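Local coordinates for B12-binding domain-containing protein (Kitasatospora setae, PDB 6WTE), which binds cobalamin and a [4Fe-4S] cluster and probably transfers methyl groups as a radical S-adenosylmethionine methyltransferase that works by non-radical chemistry, at residues R3-H14 and F34-R45; P100-S109 and G120-P128. All blocks are in the same frame, centred on the assembly; numbering follows the deposited sequence.

From the N terminus, strand 4-9 runs into the cobalamin-contacting residues Asn11 and Val13, and helix 20-31 then returns the chain to strand 35-40. Contact 1 closes this beta-alpha-beta unit at one margin of the sheet in the B12-binding domain. Strand 63-67 follows and lies between strands 4-9 and 101-104, bridging the two contacts. Contact 2 opens only after contact 1 has closed: pairing 100-109 with 120-128, it closes the loop that carries helix 112-119. The two loops therefore follow in series, neither nesting nor crossing. Their centres are about 15 Å apart and they do not touch, yet both belong to one sheet and both reach the cobalamin pocket.

Contact 1 of 2, residues R3-H14 and F34-R45; sequences RLVLLVNPNKVH and FEVEVLDLTFRR
Beyond the strand ends, the guanidinium of Arg45 lies flat on the His14 ring, with centres 3.6 Å apart and planes 15° apart. Arg45 NH2 donates to Lys12 O, while His14 NE2 sends a straight bond to Thr42 O (2.9 Å, 171°) within the ring plane, together fixing how the pair is turned. Thr42 OG1 donates to Asn11 O at 2.6 Å. Asn9 ND2 reaches Asp40 OD1 (2.9 Å) on one face of the carboxylate, and Thr42 N meets that oxygen on the opposite face, closing an Asx turn. With CG anti to the backbone N (chi1 -176°), Asn9 lies alongside Asp40, whose OD2 is taken by Tyr212. At the other end, Arg3 NH2 sits over the centre of the Phe34 ring, a cation-pi stack with Arg3 CZ 4.3 Å from the centroid, and Arg3 NE donates to Gly33 O.

Strands 4-9 and 35-40 pair in parallel through six bridges, from Leu4 with Glu35 to Asn9 with Asp40, their axes 4.7 Å apart at closest. Asn11 ND2 binds cobalamin. Helix 20-31, the crossover of this beta-alpha-beta unit, packs on Leu7, Val36 and Val38, helix 48-58 on Leu6 and Leu39, and strand 63-67 pairs with 4-9 opposite 35-40.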
loop_
_atom_site.group_PDB
_atom_site.type_symbol
_atom_site.label_atom_id
_atom_site.label_comp_id
_atom_site.label_asym_id
_atom_site.label_seq_id
_atom_site.Cartn_x
_atom_site.Cartn_y
_atom_site.Cartn_z
ATOM N N ARG A 3 6.673 -27.696 14.066
ATOM C CA ARG A 3 7.347 -26.645 13.313
ATOM C C ARG A 3 6.447 -26.065 12.225
ATOM O O ARG A 3 6.935 -25.406 11.302
ATOM C CB ARG A 3 8.662 -27.170 12.729
ATOM C CG ARG A 3 9.673 -27.565 13.808
ATOM C CD ARG A 3 11.052 -27.899 13.245
ATOM N NE ARG A 3 11.775 -26.711 12.781
ATOM C CZ ARG A 3 12.466 -25.891 13.571
ATOM N NH1 ARG A 3 12.526 -26.118 14.877
ATOM N NH2 ARG A 3 13.095 -24.839 13.058
ATOM N N LEU A 4 5.137 -26.271 12.344
ATOM C CA LEU A 4 4.174 -25.854 11.333
ATOM C C LEU A 4 3.656 -24.453 11.634
ATOM O O LEU A 4 3.123 -24.200 12.721
ATOM C CB LEU A 4 3.012 -26.842 11.268
ATOM C CG LEU A 4 1.851 -26.452 10.352
ATOM C CD1 LEU A 4 2.326 -26.304 8.909
ATOM C CD2 LEU A 4 0.720 -27.476 10.457
ATOM N N VAL A 5 3.802 -23.552 10.663
ATOM C CA VAL A 5 3.277 -22.194 10.723
ATOM C C VAL A 5 2.217 -22.046 9.637
ATOM O O VAL A 5 2.468 -22.374 8.471
ATOM C CB VAL A 5 4.384 -21.138 10.522
ATOM C CG1 VAL A 5 3.790 -19.745 10.551
ATOM C CG2 VAL A 5 5.482 -21.272 11.567
ATOM N N LEU A 6 1.044 -21.554 10.015
ATOM C CA LEU A 6 -0.000 -21.205 9.061
ATOM C C LEU A 6 0.035 -19.706 8.801
ATOM O O LEU A 6 0.127 -18.918 9.747
ATOM C CB LEU A 6 -1.380 -21.597 9.584
ATOM C CG LEU A 6 -2.544 -20.994 8.797
ATOM C CD1 LEU A 6 -2.611 -21.557 7.359
ATOM C CD2 LEU A 6 -3.844 -21.204 9.557
ATOM N N LEU A 7 -0.042 -19.321 7.528
ATOM C CA LEU A 7 -0.174 -17.925 7.125
ATOM C C LEU A 7 -1.497 -17.762 6.391
ATOM O O LEU A 7 -1.782 -18.513 5.453
ATOM C CB LEU A 7 0.997 -17.486 6.240
ATOM C CG LEU A 7 2.391 -17.635 6.858
ATOM C CD1 LEU A 7 3.477 -17.356 5.822
ATOM C CD2 LEU A 7 2.528 -16.677 8.057
ATOM N N VAL A 8 -2.305 -16.794 6.822
ATOM C CA VAL A 8 -3.651 -16.585 6.295
ATOM C C VAL A 8 -3.689 -15.269 5.529
ATOM O O VAL A 8 -3.272 -14.232 6.058
ATOM C CB VAL A 8 -4.692 -16.567 7.427
ATOM C CG1 VAL A 8 -6.077 -16.282 6.867
ATOM C CG2 VAL A 8 -4.675 -17.888 8.199
ATOM N N ASN A 9 -4.214 -15.306 4.294
ATOM C CA ASN A 9 -4.523 -14.075 3.580
ATOM C C ASN A 9 -6.009 -13.777 3.704
ATOM O O ASN A 9 -6.823 -14.469 3.079
ATOM C CB ASN A 9 -4.129 -14.164 2.107
ATOM C CG ASN A 9 -4.365 -12.856 1.390
ATOM O OD1 ASN A 9 -4.276 -11.794 2.008
ATOM N ND2 ASN A 9 -4.694 -12.915 0.107
ATOM N N PRO A 10 -6.413 -12.767 4.474
ATOM C CA PRO A 10 -7.834 -12.427 4.595
ATOM C C PRO A 10 -8.328 -11.432 3.558
ATOM O O PRO A 10 -9.505 -11.056 3.601
ATOM C CB PRO A 10 -7.885 -11.806 6.000
ATOM C CG PRO A 10 -6.607 -11.043 6.060
ATOM C CD PRO A 10 -5.582 -11.904 5.328
ATOM N N ASN A 11 -7.462 -11.007 2.642
ATOM C CA ASN A 11 -7.823 -9.987 1.665
ATOM C C ASN A 11 -8.953 -10.484 0.775
ATOM O O ASN A 11 -8.804 -11.484 0.070
ATOM C CB ASN A 11 -6.597 -9.621 0.831
ATOM C CG ASN A 11 -6.763 -8.306 0.094
ATOM O OD1 ASN A 11 -7.876 -7.806 -0.074
ATOM N ND2 ASN A 11 -5.650 -7.736 -0.341
ATOM N N LYS A 12 -10.094 -9.801 0.818
ATOM C CA LYS A 12 -11.228 -10.176 -0.017
ATOM C C LYS A 12 -11.457 -9.205 -1.169
ATOM O O LYS A 12 -12.493 -9.281 -1.836
ATOM C CB LYS A 12 -12.490 -10.310 0.839
ATOM C CG LYS A 12 -12.411 -11.452 1.853
ATOM C CD LYS A 12 -13.750 -11.718 2.519
ATOM C CE LYS A 12 -14.243 -10.515 3.305
ATOM N NZ LYS A 12 -15.448 -10.866 4.112
ATOM N N VAL A 13 -10.511 -8.310 -1.434
ATOM C CA VAL A 13 -10.676 -7.318 -2.492
ATOM C C VAL A 13 -10.473 -7.975 -3.852
ATOM O O VAL A 13 -9.467 -8.654 -4.086
ATOM C CB VAL A 13 -9.699 -6.148 -2.304
ATOM C CG1 VAL A 13 -9.696 -5.254 -3.541
ATOM C CG2 VAL A 13 -10.074 -5.334 -1.070
ATOM N N HIS A 14 -11.426 -7.759 -4.755
ATOM C CA HIS A 14 -11.227 -8.007 -6.171
ATOM C C HIS A 14 -11.328 -6.688 -6.933
ATOM O O HIS A 14 -12.112 -5.814 -6.554
ATOM C CB HIS A 14 -12.246 -9.007 -6.729
ATOM C CG HIS A 14 -12.044 -10.410 -6.246
ATOM N ND1 HIS A 14 -12.220 -11.509 -7.058
ATOM C CD2 HIS A 14 -11.685 -10.892 -5.032
ATOM C CE1 HIS A 14 -11.977 -12.609 -6.367
ATOM N NE2 HIS A 14 -11.652 -12.262 -5.134
ATOM N N PHE A 34 11.248 -24.276 9.190
ATOM C CA PHE A 34 9.840 -24.435 9.511
ATOM C C PHE A 34 9.060 -24.927 8.300
ATOM O O PHE A 34 9.448 -24.706 7.148
ATOM C CB PHE A 34 9.245 -23.119 10.016
ATOM C CG PHE A 34 9.829 -22.673 11.320
ATOM C CD1 PHE A 34 9.362 -23.195 12.518
ATOM C CD2 PHE A 34 10.866 -21.759 11.347
ATOM C CE1 PHE A 34 9.915 -22.802 13.717
ATOM C CE2 PHE A 34 11.424 -21.361 12.539
ATOM C CZ PHE A 34 10.947 -21.882 13.729
ATOM N N GLU A 35 7.956 -25.614 8.578
ATOM C CA GLU A 35 6.994 -25.968 7.551
ATOM C C GLU A 35 5.947 -24.863 7.498
ATOM O O GLU A 35 5.444 -24.432 8.539
ATOM C CB GLU A 35 6.344 -27.318 7.859
ATOM C CG GLU A 35 5.352 -27.789 6.815
ATOM C CD GLU A 35 4.674 -29.088 7.206
ATOM O OE1 GLU A 35 4.825 -29.507 8.373
ATOM O OE2 GLU A 35 3.986 -29.685 6.350
ATOM N N VAL A 36 5.639 -24.385 6.293
ATOM C CA VAL A 36 4.726 -23.265 6.116
ATOM C C VAL A 36 3.581 -23.691 5.215
ATOM O O VAL A 36 3.806 -24.252 4.137
ATOM C CB VAL A 36 5.431 -22.034 5.520
ATOM C CG1 VAL A 36 4.462 -20.876 5.466
ATOM C CG2 VAL A 36 6.658 -21.685 6.336
ATOM N N GLU A 37 2.359 -23.401 5.641
ATOM C CA GLU A 37 1.181 -23.549 4.803
ATOM C C GLU A 37 0.441 -22.221 4.734
ATOM O O GLU A 37 0.335 -21.504 5.736
ATOM C CB GLU A 37 0.274 -24.661 5.333
ATOM C CG GLU A 37 0.945 -26.017 5.230
ATOM C CD GLU A 37 0.062 -27.166 5.666
ATOM O OE1 GLU A 37 -0.770 -26.986 6.576
ATOM O OE2 GLU A 37 0.210 -28.255 5.089
ATOM N N VAL A 38 -0.039 -21.885 3.538
ATOM C CA VAL A 38 -0.760 -20.646 3.272
ATOM C C VAL A 38 -2.218 -20.987 3.024
ATOM O O VAL A 38 -2.533 -21.901 2.254
ATOM C CB VAL A 38 -0.176 -19.891 2.063
ATOM C CG1 VAL A 38 -1.029 -18.657 1.734
ATOM C CG2 VAL A 38 1.269 -19.498 2.328
ATOM N N LEU A 39 -3.105 -20.250 3.667
ATOM C CA LEU A 39 -4.535 -20.370 3.429
ATOM C C LEU A 39 -4.978 -19.038 2.840
ATOM O O LEU A 39 -5.031 -18.028 3.548
ATOM C CB LEU A 39 -5.265 -20.712 4.727
ATOM C CG LEU A 39 -6.529 -21.548 4.667
ATOM C CD1 LEU A 39 -6.267 -22.842 3.904
ATOM C CD2 LEU A 39 -6.971 -21.844 6.094
ATOM N N ASP A 40 -5.235 -19.017 1.535
ATOM C CA ASP A 40 -5.543 -17.780 0.825
ATOM C C ASP A 40 -7.053 -17.702 0.616
ATOM O O ASP A 40 -7.623 -18.486 -0.150
ATOM C CB ASP A 40 -4.790 -17.722 -0.503
ATOM C CG ASP A 40 -4.856 -16.357 -1.147
ATOM O OD1 ASP A 40 -5.619 -15.508 -0.653
ATOM O OD2 ASP A 40 -4.132 -16.132 -2.136
ATOM N N LEU A 41 -7.695 -16.751 1.295
ATOM C CA LEU A 41 -9.147 -16.635 1.261
ATOM C C LEU A 41 -9.651 -15.745 0.136
ATOM O O LEU A 41 -10.871 -15.631 -0.041
ATOM C CB LEU A 41 -9.661 -16.106 2.608
ATOM C CG LEU A 41 -9.228 -16.913 3.835
ATOM C CD1 LEU A 41 -9.778 -16.308 5.124
ATOM C CD2 LEU A 41 -9.654 -18.371 3.708
ATOM N N THR A 42 -8.748 -15.135 -0.639
ATOM C CA THR A 42 -9.170 -14.209 -1.689
ATOM C C THR A 42 -10.077 -14.892 -2.706
ATOM O O THR A 42 -11.086 -14.320 -3.132
ATOM C CB THR A 42 -7.942 -13.612 -2.376
ATOM O OG1 THR A 42 -7.146 -12.937 -1.397
ATOM C CG2 THR A 42 -8.345 -12.621 -3.480
ATOM N N PHE A 43 -9.745 -16.121 -3.096
ATOM C CA PHE A 43 -10.565 -16.869 -4.037
ATOM C C PHE A 43 -11.587 -17.757 -3.335
ATOM O O PHE A 43 -12.161 -18.652 -3.964
ATOM C CB PHE A 43 -9.673 -17.707 -4.960
ATOM C CG PHE A 43 -8.509 -16.944 -5.538
ATOM C CD1 PHE A 43 -8.714 -15.840 -6.345
ATOM C CD2 PHE A 43 -7.207 -17.337 -5.271
ATOM C CE1 PHE A 43 -7.637 -15.132 -6.878
ATOM C CE2 PHE A 43 -6.132 -16.640 -5.802
ATOM C CZ PHE A 43 -6.348 -15.535 -6.606
ATOM N N ARG A 44 -11.831 -17.523 -2.047
ATOM C CA ARG A 44 -12.855 -18.226 -1.283
ATOM C C ARG A 44 -13.736 -17.232 -0.537
ATOM O O ARG A 44 -14.198 -17.497 0.578
ATOM C CB ARG A 44 -12.220 -19.221 -0.314
ATOM C CG ARG A 44 -11.329 -20.271 -0.971
ATOM C CD ARG A 44 -12.141 -21.301 -1.747
ATOM N NE ARG A 44 -13.088 -22.020 -0.899
ATOM C CZ ARG A 44 -12.813 -23.165 -0.278
ATOM N NH1 ARG A 44 -11.615 -23.720 -0.407
ATOM N NH2 ARG A 44 -13.732 -23.754 0.478
ATOM N N ARG A 45 -13.993 -16.072 -1.157
ATOM C CA ARG A 45 -14.726 -14.999 -0.486
ATOM C C ARG A 45 -16.088 -15.461 0.001
ATOM O O ARG A 45 -16.557 -15.030 1.061
ATOM C CB ARG A 45 -14.919 -13.809 -1.428
ATOM C CG ARG A 45 -13.663 -13.145 -1.888
ATOM C CD ARG A 45 -13.973 -11.792 -2.515
ATOM N NE ARG A 45 -14.709 -11.873 -3.776
ATOM C CZ ARG A 45 -15.129 -10.810 -4.457
ATOM N NH1 ARG A 45 -15.788 -10.961 -5.596
ATOM N NH2 ARG A 45 -14.889 -9.588 -3.995
#

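Contact 2 of 2, residues P100-S109 and G120-P128; sequences PVVGGGIGFS and GIEYGVKGP
With chi1 at -67°, Ser109 OG stands beside its own backbone N and meets Gly127 N, whereas Phe108 turns CG away from its N (chi1 -174°) and sets one face of its ring against the Gly103-Gly104 peptide, with Gly104 N over the ring centre. Ile121 CD1 comes to 3.6 Å from Gly103 N. Phe108 and Ile121 thus lie on the paired parallel strands 101-104 and 123-124 of the Rossmann-like sheet in the B12-binding domain, and the bond between Ser109 OG and Gly127 N extends the contact past their ends.

The register follows from Tyr123 N to Val101 O, Gly103 N to Tyr123 O and Val125 N to Gly103 O. At the start of the pairing, Glu122 OE1 accepts from Val101 N (2.9 Å), approached from above the carboxylate plane; Arg94 forms a salt bridge to the same oxygen. Beside it, Val101 CG1 packs 3.5 Å from Ile121 CG2, the two side chains crossing at about a right angle.

Glycine suits position 103, where a CB would clash with Phe108 CE1. Val125 O reaches the edge of the Phe108 ring. Cobalamin touches Val102, Gly104, Gly105 and Ile106, so the strand end and the turn after it form part of its pocket.

Ser109 OG donates to Gly105 O (2.7 Å) and accepts from Gly127 N (2.8 Å, 173°). An alanine here would leave Gly127 N without its side-chain acceptor and Gly105 O without one of its two donors, and is likely to loosen the hold of the helical turn on the 126-127 loop. Lys126 NZ, also paired with Asp238, donates to Ser109 O. One water joins four polar atoms of the two segments: it accepts from Gly105 N and lies within bonding distance of Ser109 OG, Val125 O and, at 2.7 Å, Gly127 O, its two protons shared among these three oxygens.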
loop_
_atom_site.group_PDB
_atom_site.type_symbol
_atom_site.label_atom_id
_atom_site.label_comp_id
_atom_site.label_asym_id
_atom_site.label_seq_id
_atom_site.Cartn_x
_atom_site.Cartn_y
_atom_site.Cartn_z
ATOM N N PRO A 100 -1.257 -19.308 19.071
ATOM C CA PRO A 100 -1.206 -17.843 19.076
ATOM C C PRO A 100 -1.339 -17.295 17.665
ATOM O O PRO A 100 -0.929 -17.923 16.689
ATOM C CB PRO A 100 0.174 -17.533 19.664
ATOM C CG PRO A 100 0.994 -18.743 19.316
ATOM C CD PRO A 100 0.043 -19.911 19.411
ATOM N N VAL A 101 -1.936 -16.114 17.571
ATOM C CA VAL A 101 -2.113 -15.408 16.310
ATOM C C VAL A 101 -1.198 -14.193 16.324
ATOM O O VAL A 101 -1.178 -13.435 17.303
ATOM C CB VAL A 101 -3.578 -14.998 16.093
ATOM C CG1 VAL A 101 -3.715 -14.193 14.797
ATOM C CG2 VAL A 101 -4.478 -16.230 16.061
ATOM N N VAL A 102 -0.443 -14.005 15.240
ATOM C CA VAL A 102 0.394 -12.828 15.059
ATOM C C VAL A 102 -0.086 -12.094 13.819
ATOM O O VAL A 102 -0.360 -12.715 12.782
ATOM C CB VAL A 102 1.896 -13.180 14.949
ATOM C CG1 VAL A 102 2.146 -14.199 13.834
ATOM C CG2 VAL A 102 2.734 -11.912 14.706
ATOM N N GLY A 103 -0.192 -10.772 13.931
ATOM C CA GLY A 103 -0.605 -9.919 12.833
ATOM C C GLY A 103 0.567 -9.142 12.262
ATOM O O GLY A 103 1.549 -8.869 12.955
ATOM N N GLY A 104 0.455 -8.788 10.986
ATOM C CA GLY A 104 1.435 -7.960 10.308
ATOM C C GLY A 104 0.798 -7.432 9.042
ATOM O O GLY A 104 -0.355 -7.745 8.735
ATOM N N GLY A 105 1.549 -6.622 8.309
ATOM C CA GLY A 105 1.064 -6.015 7.081
ATOM C C GLY A 105 1.453 -4.552 6.997
ATOM O O GLY A 105 1.817 -3.915 7.985
ATOM N N ILE A 106 1.396 -4.008 5.778
ATOM C CA ILE A 106 1.647 -2.579 5.624
ATOM C C ILE A 106 0.515 -1.774 6.262
ATOM O O ILE A 106 0.754 -0.951 7.154
ATOM C CB ILE A 106 1.890 -2.217 4.142
ATOM C CG1 ILE A 106 1.756 -0.711 3.911
ATOM C CG2 ILE A 106 0.990 -3.016 3.190
ATOM C CD1 ILE A 106 2.676 0.158 4.755
ATOM N N GLY A 107 -0.734 -2.030 5.861
ATOM C CA GLY A 107 -1.856 -1.395 6.544
ATOM C C GLY A 107 -1.859 -1.667 8.038
ATOM O O GLY A 107 -2.112 -0.766 8.847
ATOM N N PHE A 108 -1.557 -2.906 8.423
ATOM C CA PHE A 108 -1.446 -3.241 9.842
ATOM C C PHE A 108 -0.435 -2.347 10.554
ATOM O O PHE A 108 -0.691 -1.856 11.664
ATOM C CB PHE A 108 -1.055 -4.711 9.967
ATOM C CG PHE A 108 -1.048 -5.229 11.377
ATOM C CD1 PHE A 108 -2.197 -5.779 11.924
ATOM C CD2 PHE A 108 0.109 -5.198 12.144
ATOM C CE1 PHE A 108 -2.193 -6.277 13.218
ATOM C CE2 PHE A 108 0.108 -5.694 13.450
ATOM C CZ PHE A 108 -1.035 -6.231 13.974
ATOM N N SER A 109 0.712 -2.101 9.918
ATOM C CA SER A 109 1.792 -1.328 10.522
ATOM C C SER A 109 1.479 0.159 10.655
ATOM O O SER A 109 2.247 0.872 11.317
ATOM C CB SER A 109 3.075 -1.514 9.704
ATOM O OG SER A 109 3.544 -2.853 9.798
ATOM N N GLY A 120 -7.874 -8.755 19.091
ATOM C CA GLY A 120 -7.792 -9.666 20.216
ATOM C C GLY A 120 -6.758 -10.752 20.051
ATOM O O GLY A 120 -6.974 -11.880 20.508
ATOM N N ILE A 121 -5.638 -10.449 19.403
ATOM C CA ILE A 121 -4.631 -11.449 19.075
ATOM C C ILE A 121 -3.427 -11.268 19.991
ATOM O O ILE A 121 -3.272 -10.252 20.668
ATOM C CB ILE A 121 -4.218 -11.397 17.590
ATOM C CG1 ILE A 121 -3.624 -10.025 17.229
ATOM C CG2 ILE A 121 -5.405 -11.731 16.709
ATOM C CD1 ILE A 121 -3.152 -9.903 15.760
ATOM N N GLU A 122 -2.558 -12.282 20.001
ATOM C CA GLU A 122 -1.442 -12.315 20.938
ATOM C C GLU A 122 -0.301 -11.393 20.531
ATOM O O GLU A 122 0.314 -10.752 21.393
ATOM C CB GLU A 122 -0.921 -13.747 21.069
ATOM C CG GLU A 122 -1.751 -14.657 21.964
ATOM C CD GLU A 122 -2.990 -15.224 21.290
ATOM O OE1 GLU A 122 -3.139 -15.109 20.055
ATOM O OE2 GLU A 122 -3.815 -15.818 22.008
ATOM N N TYR A 123 0.018 -11.323 19.238
ATOM C CA TYR A 123 1.254 -10.689 18.807
ATOM C C TYR A 123 1.020 -9.840 17.572
ATOM O O TYR A 123 0.112 -10.091 16.777
ATOM C CB TYR A 123 2.354 -11.717 18.507
ATOM C CG TYR A 123 2.604 -12.644 19.661
ATOM C CD1 TYR A 123 3.094 -12.158 20.863
ATOM C CD2 TYR A 123 2.336 -14.003 19.553
ATOM C CE1 TYR A 123 3.317 -13.003 21.937
ATOM C CE2 TYR A 123 2.555 -14.854 20.617
ATOM C CZ TYR A 123 3.042 -14.349 21.806
ATOM O OH TYR A 123 3.261 -15.190 22.870
ATOM N N GLY A 124 1.891 -8.852 17.408
ATOM C CA GLY A 124 1.881 -8.026 16.219
ATOM C C GLY A 124 3.288 -7.630 15.822
ATOM O O GLY A 124 4.212 -7.610 16.638
ATOM N N VAL A 125 3.441 -7.313 14.538
ATOM C CA VAL A 125 4.719 -6.876 13.991
ATOM C C VAL A 125 4.487 -5.611 13.181
ATOM O O VAL A 125 3.553 -5.549 12.374
ATOM C CB VAL A 125 5.377 -7.961 13.114
ATOM C CG1 VAL A 125 6.653 -7.430 12.494
ATOM C CG2 VAL A 125 5.674 -9.211 13.947
ATOM N N LYS A 126 5.331 -4.608 13.403
ATOM C CA LYS A 126 5.300 -3.355 12.658
ATOM C C LYS A 126 6.491 -3.336 11.706
ATOM O O LYS A 126 7.639 -3.459 12.145
ATOM C CB LYS A 126 5.341 -2.163 13.616
ATOM C CG LYS A 126 5.290 -0.807 12.955
ATOM C CD LYS A 126 5.482 0.301 14.000
ATOM C CE LYS A 126 5.322 1.692 13.368
ATOM N NZ LYS A 126 3.908 2.129 13.225
ATOM N N GLY A 127 6.221 -3.203 10.409
ATOM C CA GLY A 127 7.276 -3.198 9.419
ATOM C C GLY A 127 7.567 -4.585 8.873
ATOM O O GLY A 127 6.794 -5.526 9.075
ATOM N N PRO A 128 8.699 -4.740 8.176
ATOM C CA PRO A 128 9.031 -6.045 7.582
ATOM C C PRO A 128 9.040 -7.141 8.637
ATOM O O PRO A 128 9.569 -6.967 9.736
ATOM C CB PRO A 128 10.431 -5.825 6.994
ATOM C CG PRO A 128 10.531 -4.339 6.791
ATOM C CD PRO A 128 9.716 -3.712 7.890
HETATM O O HOH W 1 4.166 -5.922 9.666
#